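Local coordinates for protein Myo-inositol phosphohydrolase (Mitsuokella multacida, PDB 4WU3) that probably removes phosphate groups from inositol phosphates such as phytate, using protein-tyrosine-phosphatase-like domains, at residues N58-F64 and A104-K108; V91-F97 and W237-Y243; L408-G414 and N533-H537. The protein carries 2 engineered substitutions. All blocks are in the same frame, centred on the assembly; numbering follows the deposited sequence.

Contact 1: residues N58-F64 and A104-K108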
loop_
_atom_site.group_PDB
_atom_site.type_symbol
_atom_site.label_atom_id
_atom_site.label_comp_id
_atom_site.label_asym_id
_atom_site.label_seq_id
_atom_site.Cartn_x
_atom_site.Cartn_y
_atom_site.Cartn_z
ATOM N N ASN A 58 17.638 -29.620 -16.608
ATOM C CA ASN A 58 18.400 -30.234 -15.518
ATOM C C ASN A 58 19.380 -29.246 -14.888
ATOM O O ASN A 58 20.518 -29.128 -15.317
ATOM C CB ASN A 58 19.144 -31.470 -16.015
ATOM C CG ASN A 58 19.997 -32.108 -14.938
ATOM O OD1 ASN A 58 19.763 -31.920 -13.746
ATOM N ND2 ASN A 58 20.993 -32.879 -15.357
ATOM N N GLN A 59 18.927 -28.533 -13.866
ATOM C CA GLN A 59 19.747 -27.503 -13.246
ATOM C C GLN A 59 19.086 -27.028 -11.959
ATOM O O GLN A 59 17.886 -27.238 -11.752
ATOM C CB GLN A 59 19.900 -26.315 -14.193
ATOM C CG GLN A 59 18.592 -25.565 -14.412
ATOM C CD GLN A 59 18.716 -24.397 -15.370
ATOM O OE1 GLN A 59 19.803 -24.070 -15.844
ATOM N NE2 GLN A 59 17.583 -23.763 -15.669
ATOM N N LEU A 60 19.861 -26.384 -11.094
ATOM C CA LEU A 60 19.288 -25.679 -9.967
ATOM C C LEU A 60 18.508 -24.493 -10.516
ATOM O O LEU A 60 18.920 -23.878 -11.499
ATOM C CB LEU A 60 20.381 -25.192 -9.023
ATOM C CG LEU A 60 21.093 -26.245 -8.188
ATOM C CD1 LEU A 60 22.137 -25.579 -7.308
ATOM C CD2 LEU A 60 20.107 -27.030 -7.332
ATOM N N PRO A 61 17.376 -24.162 -9.886
ATOM C CA PRO A 61 16.578 -23.055 -10.380
ATOM C C PRO A 61 17.146 -21.693 -10.024
ATOM O O PRO A 61 18.109 -21.583 -9.279
ATOM C CB PRO A 61 15.241 -23.254 -9.690
ATOM C CG PRO A 61 15.580 -23.918 -8.401
ATOM C CD PRO A 61 16.776 -24.791 -8.694
ATOM N N ARG A 62 16.504 -20.674 -10.579
ATOM C CA ARG A 62 16.793 -19.274 -10.347
ATOM C C ARG A 62 16.843 -18.915 -8.866
ATOM O O ARG A 62 15.978 -19.308 -8.087
ATOM C CB ARG A 62 15.702 -18.460 -11.055
ATOM C CG ARG A 62 15.744 -16.955 -10.856
ATOM C CD ARG A 62 14.556 -16.317 -11.550
ATOM N NE ARG A 62 14.581 -14.858 -11.469
ATOM C CZ ARG A 62 13.516 -14.087 -11.649
ATOM N NH1 ARG A 62 12.337 -14.630 -11.919
ATOM N NH2 ARG A 62 13.629 -12.776 -11.558
ATOM N N ASN A 63 17.876 -18.168 -8.491
ATOM C CA ASN A 63 18.023 -17.647 -7.138
ATOM C C ASN A 63 18.080 -18.713 -6.068
ATOM O O ASN A 63 17.716 -18.463 -4.923
ATOM C CB ASN A 63 16.890 -16.656 -6.827
ATOM C CG ASN A 63 17.070 -15.347 -7.558
ATOM O OD1 ASN A 63 18.200 -14.880 -7.726
ATOM N ND2 ASN A 63 15.968 -14.760 -8.023
ATOM N N PHE A 64 18.541 -19.899 -6.425
ATOM C CA PHE A 64 18.701 -20.941 -5.428
ATOM C C PHE A 64 19.771 -20.542 -4.407
ATOM O O PHE A 64 20.839 -20.063 -4.773
ATOM C CB PHE A 64 19.097 -22.270 -6.060
ATOM C CG PHE A 64 19.328 -23.349 -5.047
ATOM C CD1 PHE A 64 18.275 -24.130 -4.595
ATOM C CD2 PHE A 64 20.579 -23.544 -4.505
ATOM C CE1 PHE A 64 18.476 -25.096 -3.636
ATOM C CE2 PHE A 64 20.783 -24.513 -3.547
ATOM C CZ PHE A 64 19.732 -25.285 -3.108
ATOM N N ALA A 104 17.206 -31.660 -9.185
ATOM C CA ALA A 104 18.500 -31.079 -8.855
ATOM C C ALA A 104 18.549 -30.572 -7.407
ATOM O O ALA A 104 19.574 -30.719 -6.724
ATOM C CB ALA A 104 18.836 -29.953 -9.813
ATOM N N ILE A 105 17.456 -29.962 -6.941
ATOM C CA ILE A 105 17.382 -29.517 -5.539
ATOM C C ILE A 105 17.469 -30.702 -4.565
ATOM O O ILE A 105 18.246 -30.690 -3.621
ATOM C CB ILE A 105 16.083 -28.745 -5.254
ATOM C CG1 ILE A 105 16.096 -27.392 -5.973
ATOM C CG2 ILE A 105 15.918 -28.554 -3.757
ATOM C CD1 ILE A 105 14.815 -26.599 -5.827
ATOM N N LEU A 106 16.664 -31.727 -4.812
ATOM C CA LEU A 106 16.652 -32.914 -3.969
ATOM C C LEU A 106 18.026 -33.588 -3.917
ATOM O O LEU A 106 18.453 -34.057 -2.868
ATOM C CB LEU A 106 15.601 -33.900 -4.467
ATOM C CG LEU A 106 14.158 -33.473 -4.239
ATOM C CD1 LEU A 106 13.205 -34.531 -4.764
ATOM C CD2 LEU A 106 13.922 -33.214 -2.767
ATOM N N LYS A 107 18.720 -33.627 -5.051
ATOM C CA LYS A 107 20.053 -34.205 -5.081
ATOM C C LYS A 107 20.995 -33.372 -4.221
ATOM O O LYS A 107 21.783 -33.912 -3.441
ATOM C CB LYS A 107 20.587 -34.308 -6.515
ATOM C CG LYS A 107 21.820 -35.195 -6.636
ATOM C CD LYS A 107 22.306 -35.338 -8.074
ATOM C CE LYS A 107 23.441 -36.354 -8.166
ATOM N NZ LYS A 107 24.202 -36.257 -9.444
ATOM N N LYS A 108 20.911 -32.054 -4.359
ATOM C CA LYS A 108 21.882 -31.179 -3.731
ATOM C C LYS A 108 21.756 -31.117 -2.214
ATOM O O LYS A 108 22.765 -31.043 -1.518
ATOM C CB LYS A 108 21.782 -29.765 -4.299
ATOM C CG LYS A 108 22.714 -28.782 -3.607
ATOM C CD LYS A 108 23.025 -27.591 -4.495
ATOM C CE LYS A 108 24.252 -26.840 -4.000
ATOM N NZ LYS A 108 25.497 -27.580 -4.340
#
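Leu-60 places CG beside its backbone N and anti to its carbonyl carbon (chi1 -72°), which brings both methyls to helix 99-108: CD1 lies 3.6 Å from Lys-108 CD and CD2 lies 4.0 Å from Ala-104 CB. Phe-64, with CG anti to the backbone N (chi1 177°), turns its ring toward the same helix, and Leu-60 CD2 sits over the centre of one ring face. Both residues touch the same methylene, since Phe-64 CE2 is 3.9 Å from Lys-108 CD. Deeper in, Ile-105 CG1 meets Phe-64 CE1 at 4.0 Å, while the Ile-105 and Pro-61 side chains cross at about a right angle, with Ile-105 CD1 3.8 Å from Pro-61 CG. An alanine at Leu-60 would probably leave one face of the Phe-64 ring without CD2 and Lys-108 CD without CD1, opening a gap beside the lysine chain. Ala-104 CB rests 3.5 Å from Gln-59 O, and the Gln-59 amide bonds to Glu-101 of the same helix. A type II beta turn from Pro-61 to Phe-64 redirects the loop into strand 65-66. The arrangement is a loop packed on a helix that flanks the mixed sheet of a PTP-like domain, with Ile-105 touching Ser-94 and Phe-116 on two of its strands.

Contact 2: residues V91-F97 and W237-Y243. Engineered in segment 237-243: Ser-242 (natural residue Cys). With PO4 (phosphate ion), chain G.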
loop_
_atom_site.group_PDB
_atom_site.type_symbol
_atom_site.label_atom_id
_atom_site.label_comp_id
_atom_site.label_asym_id
_atom_site.label_seq_id
_atom_site.Cartn_x
_atom_site.Cartn_y
_atom_site.Cartn_z
ATOM N N VAL A 91 17.973 -25.221 5.685
ATOM C CA VAL A 91 17.053 -24.448 4.917
ATOM C C VAL A 91 17.636 -24.136 3.541
ATOM O O VAL A 91 18.850 -23.949 3.401
ATOM C CB VAL A 91 16.734 -23.147 5.675
ATOM C CG1 VAL A 91 17.863 -22.138 5.517
ATOM C CG2 VAL A 91 15.431 -22.564 5.182
ATOM N N SER A 92 16.778 -24.107 2.526
ATOM C CA SER A 92 17.163 -23.564 1.214
ATOM C C SER A 92 15.983 -22.797 0.634
ATOM O O SER A 92 14.905 -22.790 1.216
ATOM C CB SER A 92 17.638 -24.660 0.245
ATOM O OG SER A 92 16.656 -25.665 0.070
ATOM N N ALA A 93 16.209 -22.133 -0.500
ATOM C CA ALA A 93 15.196 -21.296 -1.131
ATOM C C ALA A 93 15.516 -21.054 -2.607
ATOM O O ALA A 93 16.657 -21.222 -3.049
ATOM C CB ALA A 93 15.091 -19.966 -0.398
ATOM N N SER A 94 14.503 -20.653 -3.365
ATOM C CA SER A 94 14.671 -20.421 -4.795
ATOM C C SER A 94 13.409 -19.881 -5.393
ATOM O O SER A 94 12.396 -19.743 -4.716
ATOM C CB SER A 94 14.994 -21.730 -5.526
ATOM O OG SER A 94 13.877 -22.605 -5.490
ATOM N N SER A 95 13.497 -19.593 -6.691
ATOM C CA SER A 95 12.347 -19.372 -7.544
ATOM C C SER A 95 11.536 -20.650 -7.662
ATOM O O SER A 95 11.936 -21.709 -7.184
ATOM C CB SER A 95 12.829 -19.040 -8.949
ATOM O OG SER A 95 13.331 -20.217 -9.589
ATOM N N CYS A 96 10.417 -20.568 -8.364
ATOM C CA CYS A 96 9.701 -21.764 -8.680
ATOM C C CYS A 96 10.607 -22.622 -9.552
ATOM O O CYS A 96 11.588 -22.134 -10.105
ATOM C CB CYS A 96 8.367 -21.443 -9.356
ATOM S SG CYS A 96 8.469 -20.540 -10.904
ATOM N N PHE A 97 10.275 -23.905 -9.646
ATOM C CA PHE A 97 11.122 -24.900 -10.290
ATOM C C PHE A 97 10.321 -25.841 -11.194
ATOM O O PHE A 97 9.161 -26.190 -10.902
ATOM C CB PHE A 97 11.883 -25.730 -9.232
ATOM C CG PHE A 97 11.047 -26.135 -8.033
ATOM C CD1 PHE A 97 10.089 -27.132 -8.135
ATOM C CD2 PHE A 97 11.232 -25.519 -6.798
ATOM C CE1 PHE A 97 9.322 -27.494 -7.040
ATOM C CE2 PHE A 97 10.475 -25.887 -5.694
ATOM C CZ PHE A 97 9.515 -26.872 -5.816
ATOM N N TRP A 237 14.025 -30.556 6.536
ATOM C CA TRP A 237 14.675 -29.584 5.687
ATOM C C TRP A 237 13.588 -28.796 4.979
ATOM O O TRP A 237 12.710 -29.376 4.358
ATOM C CB TRP A 237 15.595 -30.266 4.679
ATOM C CG TRP A 237 16.337 -29.282 3.861
ATOM C CD1 TRP A 237 15.839 -28.546 2.835
ATOM C CD2 TRP A 237 17.701 -28.900 4.007
ATOM N NE1 TRP A 237 16.803 -27.725 2.329
ATOM C CE2 TRP A 237 17.960 -27.914 3.036
ATOM C CE3 TRP A 237 18.723 -29.276 4.875
ATOM C CZ2 TRP A 237 19.211 -27.320 2.889
ATOM C CZ3 TRP A 237 19.956 -28.675 4.743
ATOM C CH2 TRP A 237 20.192 -27.714 3.754
ATOM N N LEU A 238 13.650 -27.475 5.105
ATOM C CA LEU A 238 12.662 -26.574 4.516
ATOM C C LEU A 238 13.202 -25.841 3.293
ATOM O O LEU A 238 14.248 -25.202 3.344
ATOM C CB LEU A 238 12.212 -25.543 5.552
ATOM C CG LEU A 238 11.411 -26.087 6.738
ATOM C CD1 LEU A 238 10.813 -24.940 7.542
ATOM C CD2 LEU A 238 10.314 -27.027 6.273
ATOM N N HIS A 239 12.474 -25.944 2.189
ATOM C CA HIS A 239 12.810 -25.211 0.987
ATOM C C HIS A 239 11.669 -24.265 0.664
ATOM O O HIS A 239 10.571 -24.716 0.331
ATOM C CB HIS A 239 13.035 -26.160 -0.193
ATOM C CG HIS A 239 13.449 -25.457 -1.438
ATOM N ND1 HIS A 239 14.753 -25.090 -1.679
ATOM C CD2 HIS A 239 12.724 -24.987 -2.482
ATOM C CE1 HIS A 239 14.821 -24.444 -2.828
ATOM N NE2 HIS A 239 13.604 -24.370 -3.339
ATOM N N TYR A 240 11.924 -22.962 0.788
ATOM C CA TYR A 240 10.922 -21.940 0.516
ATOM C C TYR A 240 11.013 -21.488 -0.933
ATOM O O TYR A 240 12.112 -21.304 -1.486
ATOM C CB TYR A 240 11.132 -20.713 1.404
ATOM C CG TYR A 240 11.040 -20.976 2.881
ATOM C CD1 TYR A 240 9.816 -21.127 3.501
ATOM C CD2 TYR A 240 12.186 -21.050 3.663
ATOM C CE1 TYR A 240 9.733 -21.367 4.859
ATOM C CE2 TYR A 240 12.117 -21.287 5.014
ATOM C CZ TYR A 240 10.890 -21.446 5.616
ATOM O OH TYR A 240 10.819 -21.698 6.975
ATOM N N HIS A 241 9.864 -21.303 -1.560
ATOM C CA HIS A 241 9.860 -20.715 -2.885
ATOM C C HIS A 241 8.575 -19.939 -3.203
ATOM O O HIS A 241 7.494 -20.204 -2.656
ATOM C CB HIS A 241 10.114 -21.792 -3.935
ATOM C CG HIS A 241 8.874 -22.467 -4.412
ATOM N ND1 HIS A 241 8.072 -21.929 -5.396
ATOM C CD2 HIS A 241 8.294 -23.629 -4.041
ATOM C CE1 HIS A 241 7.044 -22.731 -5.603
ATOM N NE2 HIS A 241 7.157 -23.768 -4.793
ATOM N N SER A 242 8.721 -18.971 -4.096
ATOM C CA SER A 242 7.612 -18.187 -4.587
ATOM C C SER A 242 7.672 -18.260 -6.117
ATOM O O SER A 242 7.937 -19.345 -6.660
ATOM C CB SER A 242 7.726 -16.760 -4.067
ATOM O OG SER A 242 9.086 -16.338 -4.029
ATOM N N TYR A 243 7.431 -17.155 -6.825
ATOM C CA TYR A 243 7.683 -17.174 -8.263
ATOM C C TYR A 243 9.161 -16.902 -8.573
ATOM O O TYR A 243 9.823 -17.716 -9.226
ATOM C CB TYR A 243 6.794 -16.216 -9.061
ATOM C CG TYR A 243 7.205 -16.243 -10.521
ATOM C CD1 TYR A 243 6.982 -17.375 -11.299
ATOM C CD2 TYR A 243 7.895 -15.189 -11.093
ATOM C CE1 TYR A 243 7.396 -17.439 -12.606
ATOM C CE2 TYR A 243 8.316 -15.241 -12.418
ATOM C CZ TYR A 243 8.063 -16.368 -13.166
ATOM O OH TYR A 243 8.479 -16.438 -14.482
HETATM P P PO4 G . 8.543 -13.288 -5.488
HETATM O O1 PO4 G . 9.093 -12.037 -6.130
HETATM O O2 PO4 G . 9.736 -14.071 -4.988
HETATM O O3 PO4 G . 7.747 -14.099 -6.476
HETATM O O4 PO4 G . 7.637 -12.980 -4.309
#
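Backbone bonding between Ser-92 and both Leu-238 and Tyr-240 defines the parallel pairing of the two strands, whose short axes run 19° apart. Ser-92 N donates to Leu-238 O, Tyr-240 N to Ser-92 O and Ser-94 N to Tyr-240 O. Past the strands, Cys-96 N donates to Tyr-243 O from well above the carbonyl plane (47° out of it), tying the following loops together.

Side-chain hydrogen bonds form a chain on the Ser-92 face of the sheet. Trp-237 NE1 points at Ser-92 OG in the indole plane, nearly straight, at 3.1 Å. That OG also shares a hydrogen bond with His-239 ND1 at 2.6 Å, and His-239 NE2 donates to Ser-94 OG at 2.8 Å. Held at both nitrogens by hydroxyls at its edge, the His-239 ring has its rotation fixed. His-241 is fixed likewise: ND1 donates to Ser-242 O at 2.9 Å, in the ring plane, and NE2 bonds Glu-195.

Apolar and aromatic contacts fill the rest. Val-91 CG2 meets the Tyr-240 ring edge 3.6 Å from CE2, on the face covered by helix 247-261. Phe-97 CE2 approaches His-241 CD2 obliquely at 3.5 Å, and Cys-96 SG lies 3.5 Å from Tyr-243 CD1.

At the strand's end the engineered Ser-242 OG donates to phosphate O2 at 2.5 Å, while Tyr-243 N adds a weak bond to O3. Ala-244 N, Met-246 N and Arg-248 NE also bond the anion: this strand leading into an anion-binding loop is the PTP signature P-loop, with serine replacing the natural cysteine.

Contact 3: residues L408-G414 and N533-H537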
loop_
_atom_site.group_PDB
_atom_site.type_symbol
_atom_site.label_atom_id
_atom_site.label_comp_id
_atom_site.label_asym_id
_atom_site.label_seq_id
_atom_site.Cartn_x
_atom_site.Cartn_y
_atom_site.Cartn_z
ATOM N N LEU A 408 -49.067 -28.061 4.770
ATOM C CA LEU A 408 -48.170 -29.210 4.780
ATOM C C LEU A 408 -48.895 -30.469 5.239
ATOM O O LEU A 408 -48.742 -31.526 4.637
ATOM C CB LEU A 408 -46.928 -28.959 5.644
ATOM C CG LEU A 408 -45.989 -27.840 5.183
ATOM C CD1 LEU A 408 -44.751 -27.823 6.051
ATOM C CD2 LEU A 408 -45.594 -27.976 3.721
ATOM N N LYS A 409 -49.696 -30.355 6.289
ATOM C CA LYS A 409 -50.479 -31.489 6.757
ATOM C C LYS A 409 -51.463 -31.965 5.699
ATOM O O LYS A 409 -51.720 -33.157 5.576
ATOM C CB LYS A 409 -51.202 -31.130 8.042
ATOM C CG LYS A 409 -50.241 -31.011 9.206
ATOM C CD LYS A 409 -50.933 -30.497 10.447
ATOM C CE LYS A 409 -50.016 -30.601 11.647
ATOM N NZ LYS A 409 -50.689 -30.102 12.879
ATOM N N GLN A 410 -51.990 -31.037 4.915
ATOM C CA GLN A 410 -52.821 -31.389 3.773
ATOM C C GLN A 410 -52.088 -32.337 2.819
ATOM O O GLN A 410 -52.672 -33.297 2.337
ATOM C CB GLN A 410 -53.235 -30.123 3.020
ATOM C CG GLN A 410 -54.132 -30.377 1.825
ATOM C CD GLN A 410 -55.491 -30.884 2.242
ATOM O OE1 GLN A 410 -56.198 -30.233 3.011
ATOM N NE2 GLN A 410 -55.870 -32.048 1.729
ATOM N N GLN A 411 -50.814 -32.063 2.542
ATOM C CA GLN A 411 -50.078 -32.784 1.495
ATOM C C GLN A 411 -49.184 -33.908 2.021
ATOM O O GLN A 411 -48.814 -34.808 1.279
ATOM C CB GLN A 411 -49.237 -31.802 0.680
ATOM C CG GLN A 411 -50.074 -30.754 -0.031
ATOM C CD GLN A 411 -49.246 -29.724 -0.764
ATOM O OE1 GLN A 411 -48.212 -30.037 -1.371
ATOM N NE2 GLN A 411 -49.701 -28.491 -0.727
ATOM N N ALA A 412 -48.838 -33.856 3.298
ATOM C CA ALA A 412 -47.893 -34.811 3.861
ATOM C C ALA A 412 -48.522 -36.178 4.126
ATOM O O ALA A 412 -49.665 -36.270 4.565
ATOM C CB ALA A 412 -47.295 -34.257 5.133
ATOM N N LYS A 413 -47.755 -37.231 3.859
ATOM C CA LYS A 413 -48.212 -38.607 4.049
ATOM C C LYS A 413 -47.465 -39.269 5.207
ATOM O O LYS A 413 -47.575 -40.469 5.415
ATOM C CB LYS A 413 -47.996 -39.426 2.765
ATOM C CG LYS A 413 -48.641 -38.842 1.513
ATOM C CD LYS A 413 -50.144 -38.670 1.682
ATOM C CE LYS A 413 -50.788 -38.117 0.417
ATOM N NZ LYS A 413 -52.141 -37.536 0.660
ATOM N N GLY A 414 -46.703 -38.480 5.954
ATOM C CA GLY A 414 -45.908 -38.999 7.059
ATOM C C GLY A 414 -45.372 -37.845 7.882
ATOM O O GLY A 414 -45.762 -36.701 7.672
ATOM N N ASN A 533 -41.978 -41.954 4.085
ATOM C CA ASN A 533 -42.984 -40.917 3.868
ATOM C C ASN A 533 -42.691 -39.622 4.634
ATOM O O ASN A 533 -43.567 -38.768 4.728
ATOM C CB ASN A 533 -44.401 -41.352 4.275
ATOM C CG ASN A 533 -44.766 -42.761 3.856
ATOM O OD1 ASN A 533 -45.329 -43.537 4.643
ATOM N ND2 ASN A 533 -44.502 -43.086 2.619
ATOM N N ALA A 534 -41.502 -39.490 5.219
ATOM C CA ALA A 534 -41.145 -38.240 5.895
ATOM C C ALA A 534 -41.229 -37.094 4.886
ATOM O O ALA A 534 -40.891 -37.266 3.709
ATOM C CB ALA A 534 -39.742 -38.312 6.490
ATOM N N TRP A 535 -41.703 -35.940 5.355
ATOM C CA TRP A 535 -41.781 -34.736 4.540
ATOM C C TRP A 535 -40.746 -33.738 5.043
ATOM O O TRP A 535 -40.714 -33.424 6.231
ATOM C CB TRP A 535 -43.170 -34.133 4.648
ATOM C CG TRP A 535 -43.347 -32.882 3.869
ATOM C CD1 TRP A 535 -42.749 -31.686 4.100
ATOM C CD2 TRP A 535 -44.198 -32.697 2.737
ATOM N NE1 TRP A 535 -43.174 -30.763 3.182
ATOM C CE2 TRP A 535 -44.063 -31.358 2.331
ATOM C CE3 TRP A 535 -45.057 -33.535 2.022
ATOM C CZ2 TRP A 535 -44.757 -30.831 1.250
ATOM C CZ3 TRP A 535 -45.741 -33.012 0.934
ATOM C CH2 TRP A 535 -45.584 -31.673 0.560
ATOM N N LEU A 536 -39.891 -33.252 4.147
ATOM C CA LEU A 536 -38.838 -32.320 4.530
ATOM C C LEU A 536 -39.130 -30.914 4.067
ATOM O O LEU A 536 -39.279 -30.668 2.869
ATOM C CB LEU A 536 -37.508 -32.742 3.926
ATOM C CG LEU A 536 -37.007 -34.117 4.332
ATOM C CD1 LEU A 536 -35.683 -34.396 3.638
ATOM C CD2 LEU A 536 -36.877 -34.226 5.837
ATOM N N HIS A 537 -39.205 -29.989 5.020
ATOM C CA HIS A 537 -39.353 -28.576 4.693
ATOM C C HIS A 537 -38.067 -27.815 4.971
ATOM O O HIS A 537 -37.710 -27.588 6.117
ATOM C CB HIS A 537 -40.483 -27.933 5.482
ATOM C CG HIS A 537 -40.640 -26.476 5.190
ATOM N ND1 HIS A 537 -41.448 -26.005 4.178
ATOM C CD2 HIS A 537 -40.059 -25.388 5.743
ATOM C CE1 HIS A 537 -41.375 -24.689 4.135
ATOM N NE2 HIS A 537 -40.542 -24.290 5.077
HETATM O O HOH W 1 -44.671 -37.200 3.264
#
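In a beta-alpha-beta crossover, helix 398-411 links strands 390-393 and 416-422, the parallel neighbours of strand 535-539; its C-terminal turn, Leu-408 and Gln-411, and the next residue Ala-412 pack on Trp-535 of that middle strand. Trp-535 carries CG anti to its backbone N (chi1 179°), which sends the indole out toward the helix end. Successive parts of the ring system then meet different residues. On the pyrrole side, Leu-408 CD2 reaches NE1 of Trp-535 at 3.7 Å, the two side chains crossing at about a right angle. At the six-membered ring, Gln-411 CB lies 3.7 Å from Trp-535 CH2, and Gln-411 OE1 lies 3.6 Å from the same CH2. The glutamine amide stands almost upright to the indole, with planes 82° apart. Ala-412, the first residue past the helix, brings CA to 3.6 Å from Trp-535 CE3.

Beyond the tryptophan the two loops close on each other. Asn-533 CB is 3.5 Å from Lys-413 O, and Gly-414 CA is 3.3 Å from Asn-533 O. A CB at position 414 would fall 2.4 Å from that Asn-533 O, a clash, so the absence of a side chain permits the approach. A water lies near Lys-413 N and Asn-533 O, but its bridge is doubtful because the latter distance is too short.

The polar ends are satisfied elsewhere: Trp-535 NE1 and His-537 ND1 both bond Ser-391 OG, and Gln-411 OE1 bonds Asn-360 and Thr-358. The chemistry across this contact is therefore chiefly van der Waals, with the indole oriented by a hydrogen bond to the neighbouring strand.

Contact 2 is the buried one of the three, a strand pairing rich in hydrogen bonds, whereas contacts 1 and 3 are partly exposed and rely mainly on van der Waals packing at a helix and a loop. Contacts 1 and 2 join directly: Arg-62 O is 2.9 Å from Ser-95 N, a probable hydrogen bond, and Ile-105 CD1 packs 3.6 Å from His-239 NE2. Strand 91-94 and helix 99-108 also follow each other in sequence. Contact 3 lies apart, its centre about 60 Å from that of contact 2, beside a sheet of the same strand order. There Trp-535 and His-537 bond serines of strand 390-393 much as Trp-237 and His-239 bond Ser-92 and Ser-94 of strand 91-94 in contact 2.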